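PDB 2YIK: endoglucanase from Clostridium thermocellum, which probably hydrolyses internal beta-1,4-glucosidic bonds of cellulose. Local coordinates for residues D71-D76 / M202-W207; R78-S83 / D105-V110; V177-H182 / F208-K213. All blocks are in the same frame, centred on the assembly; numbering follows the deposited sequence.

The three contacts form one patch of the catalytic domain; their centres lie about 21 to 27 Å from the centre of the chain. None holds the predicted active-site residue His451. Contact 1 carries two zinc ligands and contact 2 two ligands of a calcium ion; contact 3 binds no metal. The centres of contacts 1 and 2 lie about 11 Å apart, joined by a probable hydrogen bond from Val110 N to Asp76 O, 3.1 Å. Contacts 1 and 3 share strand 206-209, and His182 N probably donates to Trp207 O at 2.9 Å. Contacts 2 and 3 meet through Val110 CG1, 3.6 Å from Cys181 SG.

Contact 1: D71-D76 / M202-W207; sequences DCHVYD and MFRRGW. With ZN (zinc ion), chain E.
Met202 meets Tyr75 at one end of the contact, which joins a zinc-binding loop of the family 9 catalytic domain to the chain leading into strand 206-209. Tyr75 OH donates to Met202 O at 2.6 Å. It comes in the carbonyl plane, on a lone pair. Met202 SD lies farther from the same hydroxyl, at 4.0 Å.

Arg204 carries most of the contact. Arg204 CD packs on Tyr75 OH at 3.4 Å. The bend at chi3 (69°) places NE beside Asp76 OD1. The guanidinium stacks over one face of the His73 ring; 3.7 Å separates the two centres, with planes 22° apart. The carboxylate of Asp76 meets the edge of the guanidinium and is nearly coplanar with it. This salt bridge is side-on: Arg204 NE donates to Asp76 OD1 at 2.9 Å and Arg204 NH2 to Asp76 OD2 at 3.0 Å, each on a syn lone pair. NH1 bonds to His120 O.

Arg204 is thus a second-shell residue of the zinc site. His73 ND1 and Cys72 SG bind the zinc ion together with Cys56 and His115, while His73 NE2 bonds to Asp200 OD2. A water donates to both Asp76 OD1 and Arg204 O, 2.8 Å from the latter.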
loop_
_atom_site.group_PDB
_atom_site.type_symbol
_atom_site.label_atom_id
_atom_site.label_comp_id
_atom_site.label_asym_id
_atom_site.label_seq_id
_atom_site.Cartn_x
_atom_site.Cartn_y
_atom_site.Cartn_z
ATOM N N ASP A 71 7.524 20.699 -5.308
ATOM C CA ASP A 71 8.641 19.761 -5.394
ATOM C C ASP A 71 9.432 19.750 -4.094
ATOM O O ASP A 71 9.639 20.794 -3.480
ATOM C CB ASP A 71 9.583 20.137 -6.547
ATOM C CG ASP A 71 8.936 19.981 -7.903
ATOM O OD1 ASP A 71 7.847 19.384 -7.976
ATOM O OD2 ASP A 71 9.519 20.444 -8.908
ATOM N N CYS A 72 9.882 18.570 -3.682
ATOM C CA CYS A 72 10.640 18.449 -2.442
ATOM C C CYS A 72 11.740 17.404 -2.551
ATOM O O CYS A 72 11.677 16.516 -3.401
ATOM C CB CYS A 72 9.708 18.070 -1.292
ATOM S SG CYS A 72 8.750 16.576 -1.633
ATOM N N HIS A 73 12.725 17.508 -1.662
ATOM C CA HIS A 73 13.862 16.595 -1.629
ATOM C C HIS A 73 14.336 16.324 -3.049
ATOM O O HIS A 73 14.655 15.187 -3.408
ATOM C CB HIS A 73 13.470 15.289 -0.933
ATOM C CG HIS A 73 12.791 15.500 0.384
ATOM N ND1 HIS A 73 11.430 15.381 0.551
ATOM C CD2 HIS A 73 13.283 15.904 1.583
ATOM C CE1 HIS A 73 11.108 15.705 1.791
ATOM N NE2 HIS A 73 12.214 16.027 2.436
ATOM N N VAL A 74 14.386 17.381 -3.857
ATOM C CA VAL A 74 14.810 17.226 -5.238
ATOM C C VAL A 74 16.255 16.741 -5.348
ATOM O O VAL A 74 16.663 16.253 -6.398
ATOM C CB VAL A 74 14.606 18.536 -6.051
ATOM C CG1 VAL A 74 13.128 18.929 -6.026
ATOM C CG2 VAL A 74 15.475 19.658 -5.491
ATOM N N TYR A 75 17.033 16.847 -4.274
ATOM C CA TYR A 75 18.403 16.355 -4.343
ATOM C C TYR A 75 18.427 14.824 -4.414
ATOM O O TYR A 75 19.474 14.229 -4.678
ATOM C CB TYR A 75 19.261 16.859 -3.167
ATOM C CG TYR A 75 18.636 16.782 -1.793
ATOM C CD1 TYR A 75 17.690 17.724 -1.384
ATOM C CD2 TYR A 75 19.033 15.804 -0.876
ATOM C CE1 TYR A 75 17.160 17.702 -0.087
ATOM C CE2 TYR A 75 18.511 15.768 0.418
ATOM C CZ TYR A 75 17.579 16.724 0.807
ATOM O OH TYR A 75 17.086 16.720 2.094
ATOM N N ASP A 76 17.268 14.199 -4.177
ATOM C CA ASP A 76 17.127 12.740 -4.262
ATOM C C ASP A 76 17.425 12.348 -5.707
ATOM O O ASP A 76 17.896 11.241 -5.983
ATOM C CB ASP A 76 15.684 12.285 -3.977
ATOM C CG ASP A 76 15.307 12.340 -2.505
ATOM O OD1 ASP A 76 16.181 12.578 -1.644
ATOM O OD2 ASP A 76 14.105 12.124 -2.218
ATOM N N MET A 202 18.188 18.046 4.932
ATOM C CA MET A 202 18.946 17.025 5.655
ATOM C C MET A 202 19.359 15.826 4.805
ATOM O O MET A 202 18.801 15.579 3.732
ATOM C CB MET A 202 18.171 16.538 6.895
ATOM C CG MET A 202 17.121 15.445 6.646
ATOM S SD MET A 202 15.644 15.970 5.732
ATOM C CE MET A 202 14.630 16.576 7.097
ATOM N N PHE A 203 20.350 15.091 5.303
ATOM C CA PHE A 203 20.894 13.908 4.638
ATOM C C PHE A 203 19.841 12.816 4.400
ATOM O O PHE A 203 19.149 12.386 5.324
ATOM C CB PHE A 203 22.055 13.365 5.485
ATOM C CG PHE A 203 22.680 12.096 4.961
ATOM C CD1 PHE A 203 23.085 11.983 3.630
ATOM C CD2 PHE A 203 22.928 11.034 5.829
ATOM C CE1 PHE A 203 23.734 10.823 3.175
ATOM C CE2 PHE A 203 23.569 9.879 5.391
ATOM C CZ PHE A 203 23.977 9.772 4.062
ATOM N N ARG A 204 19.729 12.375 3.148
ATOM C CA ARG A 204 18.778 11.333 2.769
ATOM C C ARG A 204 19.497 10.227 2.003
ATOM O O ARG A 204 19.592 10.254 0.776
ATOM C CB ARG A 204 17.652 11.924 1.921
ATOM C CG ARG A 204 16.633 12.715 2.730
ATOM C CD ARG A 204 15.789 13.612 1.841
ATOM N NE ARG A 204 14.878 12.878 0.967
ATOM C CZ ARG A 204 13.730 12.329 1.355
ATOM N NH1 ARG A 204 13.340 12.427 2.618
ATOM N NH2 ARG A 204 12.968 11.687 0.477
ATOM N N ARG A 205 20.000 9.256 2.755
ATOM C CA ARG A 205 20.729 8.132 2.198
ATOM C C ARG A 205 19.832 7.260 1.326
ATOM O O ARG A 205 18.624 7.150 1.566
ATOM C CB ARG A 205 21.319 7.287 3.331
ATOM C CG ARG A 205 22.405 6.331 2.883
ATOM C CD ARG A 205 23.013 5.586 4.055
ATOM N NE ARG A 205 24.254 4.923 3.661
ATOM C CZ ARG A 205 24.815 3.918 4.323
ATOM N NH1 ARG A 205 24.250 3.441 5.425
ATOM N NH2 ARG A 205 25.937 3.385 3.871
ATOM N N GLY A 206 20.430 6.665 0.298
ATOM C CA GLY A 206 19.695 5.774 -0.574
ATOM C C GLY A 206 20.077 4.361 -0.162
ATOM O O GLY A 206 21.263 4.040 -0.089
ATOM N N TRP A 207 19.097 3.517 0.136
ATOM C CA TRP A 207 19.397 2.150 0.545
ATOM C C TRP A 207 18.993 1.224 -0.601
ATOM O O TRP A 207 17.891 1.329 -1.155
ATOM C CB TRP A 207 18.669 1.811 1.856
ATOM C CG TRP A 207 18.815 2.889 2.933
ATOM C CD1 TRP A 207 18.228 4.122 2.937
ATOM C CD2 TRP A 207 19.577 2.809 4.152
ATOM N NE1 TRP A 207 18.567 4.812 4.077
ATOM C CE2 TRP A 207 19.392 4.032 4.840
ATOM C CE3 TRP A 207 20.392 1.828 4.727
ATOM C CZ2 TRP A 207 19.995 4.296 6.080
ATOM C CZ3 TRP A 207 20.993 2.093 5.965
ATOM C CH2 TRP A 207 20.787 3.319 6.623
HETATM ZN ZN ZN E . 9.772 14.806 -0.534
HETATM O O HOH W 1 18.925 12.072 -1.236
#

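Contact 2: R78-S83 / D105-V110; sequences RLPLDS and DGKVDV. With CA (calcium ion), chain D.
Leu79 and Val108 run next to each other off the same face of a small two-stranded antiparallel sheet, strand 79-80 against 107-108. Leu79 CB touches Val108 CG2 at 3.9 Å. Farther along the side chain, Leu79 CD2 meets Val110 CG2 at 4.0 Å, and the two side chains cross at a slant. Leu81 comes from beyond the end of its strand. Leu81 CD1 is a looser neighbour of Val108 CG1, at 4.3 Å. Leu81 also packs on Ile93 and Leu100 of helix 90-100.

Pro80 and Lys107 form the next pair and point to the other face of the sheet. Lys107 keeps CG close to the backbone of the partner strand, 3.6 Å from Arg78 O.

The backbones hold these side chains in register. Leu79 and Val108 are a hydrogen-bonded pair: Leu79 N donates to Val108 O at 2.9 Å, and Val108 N returns a bond to Leu79 O at 2.8 Å. Pro80 and Lys107 are a non-hydrogen-bonded pair.

Strand 107-108 leaves a calcium-binding loop with the DxDxDG sequence, as in EF-hand loops. Asp101, Asp103, Asp105 OD1 and the carbonyl O of Lys107 bind the calcium ion. Asp105 OD1, 2.5 Å from the calcium ion, also accepts from Lys107 N and closes an Asx turn. Gly106 O, inside this loop, takes a bond from Leu81 N, the centre of an inverse gamma turn. That bond is 2.9 Å from Leu81 N to Gly106 O and nearly straight (173° at the hydrogen), with the donor 37° out of the carbonyl plane.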
loop_
_atom_site.group_PDB
_atom_site.type_symbol
_atom_site.label_atom_id
_atom_site.label_comp_id
_atom_site.label_asym_id
_atom_site.label_seq_id
_atom_site.Cartn_x
_atom_site.Cartn_y
_atom_site.Cartn_z
ATOM N N ARG A 78 19.657 13.470 -7.555
ATOM C CA ARG A 78 21.086 13.536 -7.824
ATOM C C ARG A 78 21.854 12.924 -6.669
ATOM O O ARG A 78 22.819 13.515 -6.182
ATOM C CB ARG A 78 21.551 14.984 -7.986
ATOM C CG ARG A 78 20.985 15.747 -9.164
ATOM C CD ARG A 78 20.654 17.156 -8.681
ATOM N NE ARG A 78 21.361 17.461 -7.429
ATOM C CZ ARG A 78 20.982 18.389 -6.550
ATOM N NH1 ARG A 78 19.893 19.117 -6.777
ATOM N NH2 ARG A 78 21.685 18.577 -5.429
ATOM N N LEU A 79 21.417 11.754 -6.211
ATOM C CA LEU A 79 22.093 11.070 -5.109
ATOM C C LEU A 79 23.498 10.648 -5.545
ATOM O O LEU A 79 23.653 9.998 -6.578
ATOM C CB LEU A 79 21.309 9.824 -4.708
ATOM C CG LEU A 79 21.909 9.019 -3.553
ATOM C CD1 LEU A 79 21.824 9.831 -2.279
ATOM C CD2 LEU A 79 21.167 7.710 -3.387
ATOM N N PRO A 80 24.539 11.018 -4.772
ATOM C CA PRO A 80 25.901 10.629 -5.153
ATOM C C PRO A 80 26.100 9.125 -5.059
ATOM O O PRO A 80 25.731 8.498 -4.069
ATOM C CB PRO A 80 26.775 11.383 -4.150
ATOM C CG PRO A 80 25.968 12.610 -3.859
ATOM C CD PRO A 80 24.572 12.023 -3.695
ATOM N N LEU A 81 26.704 8.553 -6.090
ATOM C CA LEU A 81 26.943 7.121 -6.126
ATOM C C LEU A 81 28.237 6.742 -5.408
ATOM O O LEU A 81 29.300 6.698 -6.020
ATOM C CB LEU A 81 26.986 6.643 -7.584
ATOM C CG LEU A 81 27.206 5.150 -7.852
ATOM C CD1 LEU A 81 26.077 4.334 -7.231
ATOM C CD2 LEU A 81 27.275 4.915 -9.357
ATOM N N ASP A 82 28.146 6.498 -4.103
ATOM C CA ASP A 82 29.304 6.080 -3.311
ATOM C C ASP A 82 28.825 5.283 -2.104
ATOM O O ASP A 82 27.622 5.188 -1.863
ATOM C CB ASP A 82 30.164 7.281 -2.872
ATOM C CG ASP A 82 29.407 8.273 -2.011
ATOM O OD1 ASP A 82 28.943 7.906 -0.907
ATOM O OD2 ASP A 82 29.283 9.433 -2.441
ATOM N N SER A 83 29.763 4.712 -1.351
ATOM C CA SER A 83 29.424 3.882 -0.196
ATOM C C SER A 83 28.941 4.603 1.057
ATOM O O SER A 83 28.725 3.968 2.087
ATOM C CB SER A 83 30.612 2.985 0.167
ATOM O OG SER A 83 31.766 3.754 0.453
ATOM N N ASP A 105 27.833 10.565 -14.612
ATOM C CA ASP A 105 27.954 11.831 -13.894
ATOM C C ASP A 105 28.104 11.607 -12.384
ATOM O O ASP A 105 28.104 12.556 -11.599
ATOM C CB ASP A 105 26.751 12.741 -14.190
ATOM C CG ASP A 105 25.495 12.320 -13.440
ATOM O OD1 ASP A 105 25.497 11.227 -12.848
ATOM O OD2 ASP A 105 24.504 13.079 -13.439
ATOM N N GLY A 106 28.224 10.342 -11.986
ATOM C CA GLY A 106 28.404 10.002 -10.580
ATOM C C GLY A 106 27.206 10.183 -9.660
ATOM O O GLY A 106 27.354 10.197 -8.436
ATOM N N LYS A 107 26.019 10.315 -10.238
ATOM C CA LYS A 107 24.810 10.497 -9.447
ATOM C C LYS A 107 23.674 9.611 -9.952
ATOM O O LYS A 107 23.650 9.237 -11.109
ATOM C CB LYS A 107 24.392 11.969 -9.494
ATOM C CG LYS A 107 25.335 12.891 -8.735
ATOM C CD LYS A 107 25.489 14.226 -9.433
ATOM C CE LYS A 107 26.312 15.215 -8.597
ATOM N NZ LYS A 107 27.089 14.533 -7.519
ATOM N N VAL A 108 22.749 9.235 -9.079
ATOM C CA VAL A 108 21.616 8.434 -9.526
ATOM C C VAL A 108 20.344 9.141 -9.088
ATOM O O VAL A 108 20.353 9.917 -8.131
ATOM C CB VAL A 108 21.644 7.003 -8.951
ATOM C CG1 VAL A 108 22.886 6.266 -9.452
ATOM C CG2 VAL A 108 21.605 7.049 -7.442
ATOM N N ASP A 109 19.256 8.876 -9.801
ATOM C CA ASP A 109 17.971 9.489 -9.504
ATOM C C ASP A 109 17.024 8.532 -8.769
ATOM O O ASP A 109 16.474 7.607 -9.365
ATOM C CB ASP A 109 17.328 9.960 -10.813
ATOM C CG ASP A 109 16.007 10.679 -10.600
ATOM O OD1 ASP A 109 15.562 10.821 -9.438
ATOM O OD2 ASP A 109 15.406 11.106 -11.611
ATOM N N VAL A 110 16.849 8.744 -7.467
ATOM C CA VAL A 110 15.937 7.909 -6.689
ATOM C C VAL A 110 14.834 8.800 -6.120
ATOM O O VAL A 110 14.318 8.571 -5.023
ATOM C CB VAL A 110 16.654 7.154 -5.535
ATOM C CG1 VAL A 110 17.591 6.099 -6.108
ATOM C CG2 VAL A 110 17.411 8.120 -4.660
HETATM CA CA CA D . 23.756 9.513 -13.496
#

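Contact 3: V177-H182 / F208-K213; sequences VVAFCH and FITKEK
The Phe208 ring has Cys181 over one face. Cys181 CB sits toward the rim, 3.6 Å from Phe208 CE2, in a CH-pi contact. Cys181 SG, anti to its backbone N (chi1 177°), lies 4.3 Å from the Phe208 ring centroid in a sulfur-aromatic contact. The Phe180 ring is met at its edge: Ile209 CD1 comes near its plane, 3.8 Å from Phe180 CD2. Phe208 C and Ile209 N lie in plane at the edge of the His182 ring. Ile209 CD1 approaches the same ring obliquely, 3.1 Å from His182 ND1. Ile209 chi2, at 113°, is far from staggered and puts CD1 beside His182, which suggests a strained fit.

These groups sit on neighbouring antiparallel strands, 177-184 and 206-209, of a four-stranded sheet. Cys181 and Phe208 share one face; Phe180 and Ile209 share the other, against helix 216-233. Phe180 and Ile209 are the hydrogen-bonded pair: Phe180 N donates to Ile209 O at 3.0 Å, and Ile209 N to Phe180 O at 2.8 Å. Val178 and Ala179 form a classic beta bulge opposite Phe170. Beyond the pairing, residues 210-213 make a type I beta turn. A water donates to Val178 O at 2.6 Å and accepts from Lys211 N.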
loop_
_atom_site.group_PDB
_atom_site.type_symbol
_atom_site.label_atom_id
_atom_site.label_comp_id
_atom_site.label_asym_id
_atom_site.label_seq_id
_atom_site.Cartn_x
_atom_site.Cartn_y
_atom_site.Cartn_z
ATOM N N VAL A 177 17.912 -7.551 -12.910
ATOM C CA VAL A 177 18.000 -6.551 -11.851
ATOM C C VAL A 177 19.371 -6.625 -11.184
ATOM O O VAL A 177 19.817 -7.692 -10.764
ATOM C CB VAL A 177 16.914 -6.761 -10.766
ATOM C CG1 VAL A 177 17.135 -5.782 -9.621
ATOM C CG2 VAL A 177 15.525 -6.568 -11.367
ATOM N N VAL A 178 20.032 -5.480 -11.093
ATOM C CA VAL A 178 21.349 -5.389 -10.486
ATOM C C VAL A 178 21.236 -4.814 -9.068
ATOM O O VAL A 178 21.928 -5.251 -8.147
ATOM C CB VAL A 178 22.272 -4.500 -11.362
ATOM C CG1 VAL A 178 23.534 -4.137 -10.605
ATOM C CG2 VAL A 178 22.621 -5.243 -12.654
ATOM N N ALA A 179 20.352 -3.838 -8.903
ATOM C CA ALA A 179 20.122 -3.215 -7.607
ATOM C C ALA A 179 18.749 -2.542 -7.596
ATOM O O ALA A 179 18.234 -2.121 -8.640
ATOM C CB ALA A 179 21.210 -2.189 -7.310
ATOM N N PHE A 180 18.153 -2.459 -6.412
ATOM C CA PHE A 180 16.861 -1.815 -6.255
ATOM C C PHE A 180 16.909 -0.883 -5.057
ATOM O O PHE A 180 17.168 -1.320 -3.933
ATOM C CB PHE A 180 15.751 -2.849 -6.044
ATOM C CG PHE A 180 14.407 -2.242 -5.720
ATOM C CD1 PHE A 180 13.698 -1.524 -6.683
ATOM C CD2 PHE A 180 13.879 -2.338 -4.434
ATOM C CE1 PHE A 180 12.473 -0.925 -6.374
ATOM C CE2 PHE A 180 12.651 -1.738 -4.115
ATOM C CZ PHE A 180 11.955 -1.028 -5.081
ATOM N N CYS A 181 16.684 0.403 -5.289
ATOM C CA CYS A 181 16.677 1.345 -4.182
ATOM C C CYS A 181 15.302 1.251 -3.542
ATOM O O CYS A 181 14.295 1.622 -4.145
ATOM C CB CYS A 181 16.922 2.779 -4.647
ATOM S SG CYS A 181 16.835 3.975 -3.274
ATOM N N HIS A 182 15.274 0.761 -2.310
ATOM C CA HIS A 182 14.024 0.582 -1.588
ATOM C C HIS A 182 13.738 1.656 -0.547
ATOM O O HIS A 182 12.634 1.720 -0.018
ATOM C CB HIS A 182 14.028 -0.777 -0.887
ATOM C CG HIS A 182 15.030 -0.879 0.217
ATOM N ND1 HIS A 182 16.351 -1.237 0.007
ATOM C CD2 HIS A 182 14.921 -0.643 1.544
ATOM C CE1 HIS A 182 17.000 -1.219 1.154
ATOM N NE2 HIS A 182 16.154 -0.860 2.106
ATOM N N PHE A 208 19.904 0.324 -0.955
ATOM C CA PHE A 208 19.702 -0.570 -2.087
ATOM C C PHE A 208 19.768 -2.050 -1.773
ATOM O O PHE A 208 20.569 -2.476 -0.945
ATOM C CB PHE A 208 20.767 -0.297 -3.165
ATOM C CG PHE A 208 20.730 1.093 -3.741
ATOM C CD1 PHE A 208 21.044 2.202 -2.962
ATOM C CD2 PHE A 208 20.395 1.292 -5.080
ATOM C CE1 PHE A 208 21.020 3.483 -3.501
ATOM C CE2 PHE A 208 20.369 2.570 -5.625
ATOM C CZ PHE A 208 20.683 3.666 -4.837
ATOM N N ILE A 209 18.924 -2.833 -2.445
ATOM C CA ILE A 209 18.963 -4.284 -2.292
ATOM C C ILE A 209 19.847 -4.744 -3.447
ATOM O O ILE A 209 19.727 -4.268 -4.580
ATOM C CB ILE A 209 17.579 -4.968 -2.414
ATOM C CG1 ILE A 209 16.766 -4.721 -1.146
ATOM C CG2 ILE A 209 17.750 -6.482 -2.580
ATOM C CD1 ILE A 209 15.566 -3.859 -1.369
ATOM N N THR A 210 20.720 -5.687 -3.136
ATOM C CA THR A 210 21.698 -6.225 -4.059
ATOM C C THR A 210 21.668 -7.752 -3.920
ATOM O O THR A 210 21.083 -8.269 -2.970
ATOM C CB THR A 210 23.066 -5.617 -3.647
ATOM O OG1 THR A 210 23.374 -4.509 -4.497
ATOM C CG2 THR A 210 24.146 -6.628 -3.651
ATOM N N LYS A 211 22.285 -8.476 -4.849
ATOM C CA LYS A 211 22.296 -9.930 -4.749
ATOM C C LYS A 211 23.179 -10.375 -3.576
ATOM O O LYS A 211 23.173 -11.545 -3.193
ATOM C CB LYS A 211 22.827 -10.556 -6.039
ATOM C CG LYS A 211 24.349 -10.516 -6.181
ATOM C CD LYS A 211 24.786 -10.878 -7.593
ATOM C CE LYS A 211 24.350 -12.283 -7.975
ATOM N NZ LYS A 211 25.327 -13.318 -7.499
ATOM N N GLU A 212 23.929 -9.436 -3.007
ATOM C CA GLU A 212 24.835 -9.745 -1.907
ATOM C C GLU A 212 24.173 -9.969 -0.545
ATOM O O GLU A 212 24.799 -10.508 0.364
ATOM C CB GLU A 212 25.919 -8.666 -1.831
ATOM C CG GLU A 212 26.681 -8.558 -3.153
ATOM C CD GLU A 212 27.900 -7.664 -3.104
ATOM O OE1 GLU A 212 28.060 -6.902 -2.129
ATOM O OE2 GLU A 212 28.702 -7.715 -4.060
ATOM N N LYS A 213 22.912 -9.572 -0.408
ATOM C CA LYS A 213 22.178 -9.775 0.842
ATOM C C LYS A 213 20.691 -9.852 0.486
ATOM O O LYS A 213 20.208 -9.077 -0.329
ATOM C CB LYS A 213 22.442 -8.627 1.823
ATOM C CG LYS A 213 22.175 -8.990 3.286
ATOM C CD LYS A 213 22.632 -7.885 4.242
ATOM C CE LYS A 213 22.504 -8.310 5.712
ATOM N NZ LYS A 213 22.831 -7.196 6.662
HETATM O O HOH W 2 22.788 -7.639 -7.566
#